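Local structure of SPI-1 type 3 secretion system secretin (4G08) at residues D28-A31 and L32-E36; D57-A60 and L61-K64. The protein forms a ring-shaped multimer with an apparent central pore in the outer membrane, part of the type III secretion system that injects effectors into host cells. All coordinates share one frame; numbering follows the deposited sequence.

Overall arrangement
Interactions 1 and 2 follow one another along the chain, both within the N0 domain of the periplasmic part of this secretin, with centres about 13 Å apart. Interaction 1 (28-36) is the turn that carries the chain out of helix 23-30 towards strand 38-40, whereas interaction 2 (57-64) opens helix 58-69. They meet through apolar side chains: Met30 CE lies 3.9 Å from Leu61 CD2, Met30 SD is 4.1 Å from Leu62 CG, and Leu34 CD2 is 4.2 Å from Pro58 CG. The end of one helix thus packs on the start of another, joining two helical elements of the same small alpha/beta domain.

Interaction 1 of 2, residues D28-A31 and L32-E36; sequences DAMA and LQLKE
Ala29 and Leu32, followed by Ala31 and Leu34, make the two backbone hydrogen bonds that turn the chain as it leaves helix 23-30. In the first, Leu32 N donates to Ala29 O over 3.3 Å; in the second, Leu34 N reaches Ala31 O at 3.0 Å. Each bond spans three residues, unlike the four-residue step of an alpha helix. The second closes a type I beta turn, with Leu32 at -53/-40° at its second position and Gln33 at its third.

The van der Waals contacts come from the two leucines, which share one setting of the first torsion, CG beside the backbone N, and differ in the part of the chain they meet. Leu32 lies against the polar rim of the last helical turn: its CG sits 3.3 Å from Ala29 O and 3.6 Å from Asp28 O, with CD2 leaning towards the latter. In Leu34 the same setting (chi1 -63°) brings the branch alongside the 30-31 peptide, at the edge formed by Met30 O and Ala31 CA: CG is 3.7 Å from Met30 O, and CD1 is 4.0 Å from Ala31 CA. The apolar side-chain pair is looser, Met30 CG meeting the same Leu34 methyl, CD1, at 4.2 Å. Ala31 CB approaches Glu36 O further along at 4.3 Å.

Met30 is the buried member of the group, and its extended first two side-chain torsions point SD and CE away from the turn toward helix 58-69. There it packs on Leu61 and Leu62, while the chain past Glu36 runs on into strand 38-40, an outer strand of the mixed sheet with 80-84 and 71-75.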
ATOM      1  N   ASP A  28      -9.933   0.996 -14.020  1.00 21.54           N
ATOM      2  CA  ASP A  28      -9.435   1.058 -15.388  1.00 25.09           C
ATOM      3  C   ASP A  28      -9.721   2.421 -15.993  1.00 24.87           C
ATOM      4  O   ASP A  28      -8.868   3.004 -16.661  1.00 27.77           O
ATOM      5  CB  ASP A  28     -10.057  -0.029 -16.257  1.00 29.05           C
ATOM      6  CG  ASP A  28      -9.380  -1.368 -16.076  1.00 37.54           C
ATOM      7  OD1 ASP A  28      -8.312  -1.416 -15.431  1.00 39.56           O
ATOM      8  OD2 ASP A  28      -9.943  -2.385 -16.532  1.00 40.17           O
ATOM      9  N   ALA A  29     -10.905   2.951 -15.714  1.00 24.79           N
ATOM     10  CA  ALA A  29     -11.282   4.264 -16.217  1.00 24.36           C
ATOM     11  C   ALA A  29     -10.383   5.348 -15.638  1.00 26.98           C
ATOM     12  O   ALA A  29      -9.912   6.228 -16.358  1.00 24.55           O
ATOM     13  CB  ALA A  29     -12.734   4.554 -15.890  1.00 22.40           C
ATOM     14  N   MET A  30     -10.097   5.251 -14.348  1.00 25.02           N
ATOM     15  CA  MET A  30      -9.200   6.202 -13.706  1.00 23.56           C
ATOM     16  C   MET A  30      -7.802   6.170 -14.325  1.00 25.92           C
ATOM     17  O   MET A  30      -7.124   7.195 -14.414  1.00 35.13           O
ATOM     18  CB  MET A  30      -9.102   5.919 -12.214  1.00 23.87           C
ATOM     19  CG  MET A  30      -7.861   6.548 -11.618  1.00 32.98           C
ATOM     20  SD  MET A  30      -7.570   6.128  -9.896  1.00 34.09           S
ATOM     21  CE  MET A  30      -9.085   6.776  -9.216  1.00 26.29           C
ATOM     22  N   ALA A  31      -7.392   4.997 -14.787  1.00 29.51           N
ATOM     23  CA  ALA A  31      -6.016   4.777 -15.212  1.00 25.46           C
ATOM     24  C   ALA A  31      -5.754   5.338 -16.601  1.00 26.53           C
ATOM     25  O   ALA A  31      -4.628   5.306 -17.084  1.00 21.67           O
ATOM     26  CB  ALA A  31      -5.697   3.298 -15.186  1.00 28.24           C
ATOM     27  N   LEU A  32      -6.825   5.672 -17.314  1.00 30.60           N
ATOM     28  CA  LEU A  32      -6.691   6.170 -18.676  1.00 31.83           C
ATOM     29  C   LEU A  32      -5.735   7.336 -18.734  1.00 33.78           C
ATOM     30  O   LEU A  32      -5.114   7.596 -19.765  1.00 40.52           O
ATOM     31  CB  LEU A  32      -8.044   6.615 -19.192  1.00 34.37           C
ATOM     32  CG  LEU A  32      -8.885   5.377 -19.416  1.00 34.77           C
ATOM     33  CD1 LEU A  32     -10.178   5.698 -20.124  1.00 34.15           C
ATOM     34  CD2 LEU A  32      -8.054   4.427 -20.243  1.00 35.62           C
ATOM     35  N   GLN A  33      -5.839   8.185 -17.723  1.00 26.11           N
ATOM     36  CA  GLN A  33      -5.093   9.422 -17.703  1.00 30.21           C
ATOM     37  C   GLN A  33      -3.852   9.242 -16.847  1.00 31.17           C
ATOM     38  O   GLN A  33      -3.289  10.213 -16.346  1.00 38.78           O
ATOM     39  CB  GLN A  33      -5.967  10.551 -17.158  1.00 38.22           C
ATOM     40  CG  GLN A  33      -7.313  10.675 -17.861  1.00 43.72           C
ATOM     41  CD  GLN A  33      -7.989  12.010 -17.612  1.00 48.33           C
ATOM     42  OE1 GLN A  33      -7.895  12.577 -16.519  1.00 44.95           O
ATOM     43  NE2 GLN A  33      -8.686  12.518 -18.622  1.00 53.62           N
ATOM     44  N   LEU A  34      -3.474   7.989 -16.625  1.00 29.23           N
ATOM     45  CA  LEU A  34      -2.273   7.679 -15.869  1.00 28.00           C
ATOM     46  C   LEU A  34      -1.283   6.940 -16.749  1.00 29.19           C
ATOM     47  O   LEU A  34      -1.660   6.146 -17.611  1.00 34.05           O
ATOM     48  CB  LEU A  34      -2.610   6.812 -14.657  1.00 24.77           C
ATOM     49  CG  LEU A  34      -3.525   7.427 -13.601  1.00 27.48           C
ATOM     50  CD1 LEU A  34      -3.735   6.464 -12.446  1.00 27.08           C
ATOM     51  CD2 LEU A  34      -2.973   8.743 -13.094  1.00 31.80           C
ATOM     52  N   LYS A  35      -0.005   7.111 -16.418  1.00 26.96           N
ATOM     53  CA  LYS A  35       1.064   6.348 -17.059  1.00 35.25           C
ATOM     54  C   LYS A  35       1.140   4.921 -16.517  1.00 27.03           C
ATOM     55  O   LYS A  35       1.475   3.983 -17.245  1.00 29.60           O
ATOM     56  CB  LYS A  35       2.398   7.065 -16.851  1.00 35.52           C
ATOM     57  CG  LYS A  35       2.524   8.351 -17.650  1.00 35.40           C
ATOM     58  CD  LYS A  35       3.979   8.741 -17.847  1.00 48.86           C
ATOM     59  CE  LYS A  35       4.143  10.248 -17.996  1.00 59.34           C
ATOM     60  NZ  LYS A  35       5.549  10.667 -18.264  1.00 45.57           N
ATOM     61  N   GLU A  36       0.782   4.761 -15.249  1.00 25.07           N
ATOM     62  CA  GLU A  36       0.945   3.488 -14.563  1.00 21.07           C
ATOM     63  C   GLU A  36      -0.319   2.665 -14.669  1.00 23.86           C
ATOM     64  O   GLU A  36      -1.419   3.193 -14.550  1.00 21.11           O
ATOM     65  CB  GLU A  36       1.266   3.721 -13.098  1.00 26.31           C
ATOM     66  CG  GLU A  36       2.472   4.605 -12.893  1.00 26.29           C
ATOM     67  CD  GLU A  36       2.095   6.042 -12.610  1.00 40.74           C
ATOM     68  OE1 GLU A  36       0.896   6.313 -12.375  1.00 29.59           O
ATOM     69  OE2 GLU A  36       3.005   6.899 -12.616  1.00 44.25           O
TER

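Interaction 2 of 2, residues D57-A60 and L61-K64; sequences DPNA and LLEK
Asp57 and Leu61 begin the run of i to i-4 hydrogen bonds at this helix N-terminus, an N-cap followed by the first turns of helix 58-69 in the N0 domain. Four successive N-H groups are each satisfied by the carbonyl four residues earlier: Leu61 N by Asp57 O at 3.1 Å, Leu62 N by Pro58 O at 2.8 Å, Glu63 N by Asn59 O at 3.1 Å and Lys64 N by Ala60 O at 3.0 Å.

Ahead of these bonds, where no earlier helical turn supplies an acceptor, the Asp57 side chain serves instead. It leaves the backbone extended (chi1 -172°), which places OD1 before Ala60 N in a weak but nearly straight capping bond, 3.4 Å long with an angle of 160° at the hydrogen. Pro58, in the first turn, has no N-H needing a partner.

Polar atoms further along have partners outside the segments: Leu62 O accepts from Ser66 OG, and Glu63 OE1 from the ND2 of Asn116, which falls in the range of the second family domain, so the bond probably links the two. On the apolar side, Leu61 and Leu62 turn to Phe26 and Phe27 of helix 23-30, respectively, and Leu62 also meets Trp73. Asn59 OD1 touches Leu62 CD1 at 4.0 Å. One turn on from Asn59, Glu63 CG lies 3.2 Å from Asn59 O, which already accepts from Glu63 N.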
ATOM      1  N   ASP A  57      -8.010  14.608  -9.767  1.00 31.00           N
ATOM      2  CA  ASP A  57      -7.034  14.383  -8.706  1.00 28.49           C
ATOM      3  C   ASP A  57      -7.104  12.944  -8.219  1.00 27.61           C
ATOM      4  O   ASP A  57      -7.686  12.665  -7.176  1.00 23.73           O
ATOM      5  CB  ASP A  57      -7.286  15.338  -7.541  1.00 30.48           C
ATOM      6  CG  ASP A  57      -6.193  15.283  -6.490  1.00 37.29           C
ATOM      7  OD1 ASP A  57      -5.330  14.378  -6.557  1.00 35.09           O
ATOM      8  OD2 ASP A  57      -6.263  16.080  -5.529  1.00 39.82           O
ATOM      9  N   PRO A  58      -6.454  12.035  -8.952  1.00 29.44           N
ATOM     10  CA  PRO A  58      -6.625  10.599  -8.754  1.00 30.22           C
ATOM     11  C   PRO A  58      -6.173  10.107  -7.379  1.00 30.00           C
ATOM     12  O   PRO A  58      -6.827   9.251  -6.779  1.00 24.73           O
ATOM     13  CB  PRO A  58      -5.747   9.997  -9.844  1.00 35.52           C
ATOM     14  CG  PRO A  58      -5.750  11.014 -10.931  1.00 33.81           C
ATOM     15  CD  PRO A  58      -5.952  12.356 -10.300  1.00 32.66           C
ATOM     16  N   ASN A  59      -5.048  10.611  -6.891  1.00 32.80           N
ATOM     17  CA  ASN A  59      -4.561  10.160  -5.595  1.00 27.03           C
ATOM     18  C   ASN A  59      -5.469  10.577  -4.451  1.00 25.04           C
ATOM     19  O   ASN A  59      -5.676   9.814  -3.512  1.00 23.53           O
ATOM     20  CB  ASN A  59      -3.144  10.644  -5.340  1.00 32.60           C
ATOM     21  CG  ASN A  59      -2.108   9.755  -5.985  1.00 46.16           C
ATOM     22  OD1 ASN A  59      -2.420   8.662  -6.457  1.00 49.38           O
ATOM     23  ND2 ASN A  59      -0.838  10.123  -5.842  1.00 59.15           N
ATOM     24  N   ALA A  60      -6.055  11.761  -4.551  1.00 20.28           N
ATOM     25  CA  ALA A  60      -7.026  12.184  -3.556  1.00 19.39           C
ATOM     26  C   ALA A  60      -8.276  11.318  -3.611  1.00 21.53           C
ATOM     27  O   ALA A  60      -8.855  10.980  -2.579  1.00 21.66           O
ATOM     28  CB  ALA A  60      -7.387  13.635  -3.766  1.00 25.34           C
ATOM     29  N   LEU A  61      -8.702  10.981  -4.822  1.00 16.72           N
ATOM     30  CA  LEU A  61      -9.865  10.126  -5.004  1.00 22.44           C
ATOM     31  C   LEU A  61      -9.624   8.739  -4.437  1.00 18.13           C
ATOM     32  O   LEU A  61     -10.500   8.152  -3.806  1.00 20.66           O
ATOM     33  CB  LEU A  61     -10.205  10.011  -6.481  1.00 23.02           C
ATOM     34  CG  LEU A  61     -11.523   9.292  -6.724  1.00 21.62           C
ATOM     35  CD1 LEU A  61     -12.630   9.949  -5.926  1.00 25.74           C
ATOM     36  CD2 LEU A  61     -11.853   9.288  -8.201  1.00 25.16           C
ATOM     37  N   LEU A  62      -8.447   8.196  -4.707  1.00 20.33           N
ATOM     38  CA  LEU A  62      -8.084   6.897  -4.178  1.00 20.74           C
ATOM     39  C   LEU A  62      -8.151   6.878  -2.665  1.00 23.08           C
ATOM     40  O   LEU A  62      -8.569   5.884  -2.070  1.00 19.10           O
ATOM     41  CB  LEU A  62      -6.683   6.528  -4.624  1.00 24.78           C
ATOM     42  CG  LEU A  62      -6.638   5.813  -5.962  1.00 23.66           C
ATOM     43  CD1 LEU A  62      -5.212   5.773  -6.452  1.00 25.64           C
ATOM     44  CD2 LEU A  62      -7.178   4.407  -5.822  1.00 28.37           C
ATOM     45  N   GLU A  63      -7.655   7.933  -2.034  1.00 20.48           N
ATOM     46  CA  GLU A  63      -7.683   7.989  -0.585  1.00 19.38           C
ATOM     47  C   GLU A  63      -9.110   8.032  -0.076  1.00 18.24           C
ATOM     48  O   GLU A  63      -9.456   7.337   0.871  1.00 18.58           O
ATOM     49  CB  GLU A  63      -6.911   9.195  -0.072  1.00 24.23           C
ATOM     50  CG  GLU A  63      -5.430   9.126  -0.372  1.00 34.83           C
ATOM     51  CD  GLU A  63      -4.592   8.865   0.866  1.00 53.15           C
ATOM     52  OE1 GLU A  63      -3.379   8.605   0.713  1.00 47.28           O
ATOM     53  OE2 GLU A  63      -5.129   8.968   1.992  1.00 55.18           O
ATOM     54  N   LYS A  64      -9.953   8.833  -0.716  1.00 17.79           N
ATOM     55  CA  LYS A  64     -11.323   8.958  -0.260  1.00 14.35           C
ATOM     56  C   LYS A  64     -12.107   7.669  -0.478  1.00 14.76           C
ATOM     57  O   LYS A  64     -12.818   7.202   0.416  1.00 18.41           O
ATOM     58  CB  LYS A  64     -12.011  10.103  -0.981  1.00 19.04           C
ATOM     59  CG  LYS A  64     -13.300  10.507  -0.309  1.00 22.76           C
ATOM     60  CD  LYS A  64     -13.844  11.784  -0.895  1.00 34.70           C
ATOM     61  CE  LYS A  64     -14.874  11.457  -1.951  1.00 40.24           C
ATOM     62  NZ  LYS A  64     -15.675  12.649  -2.323  1.00 34.17           N
TER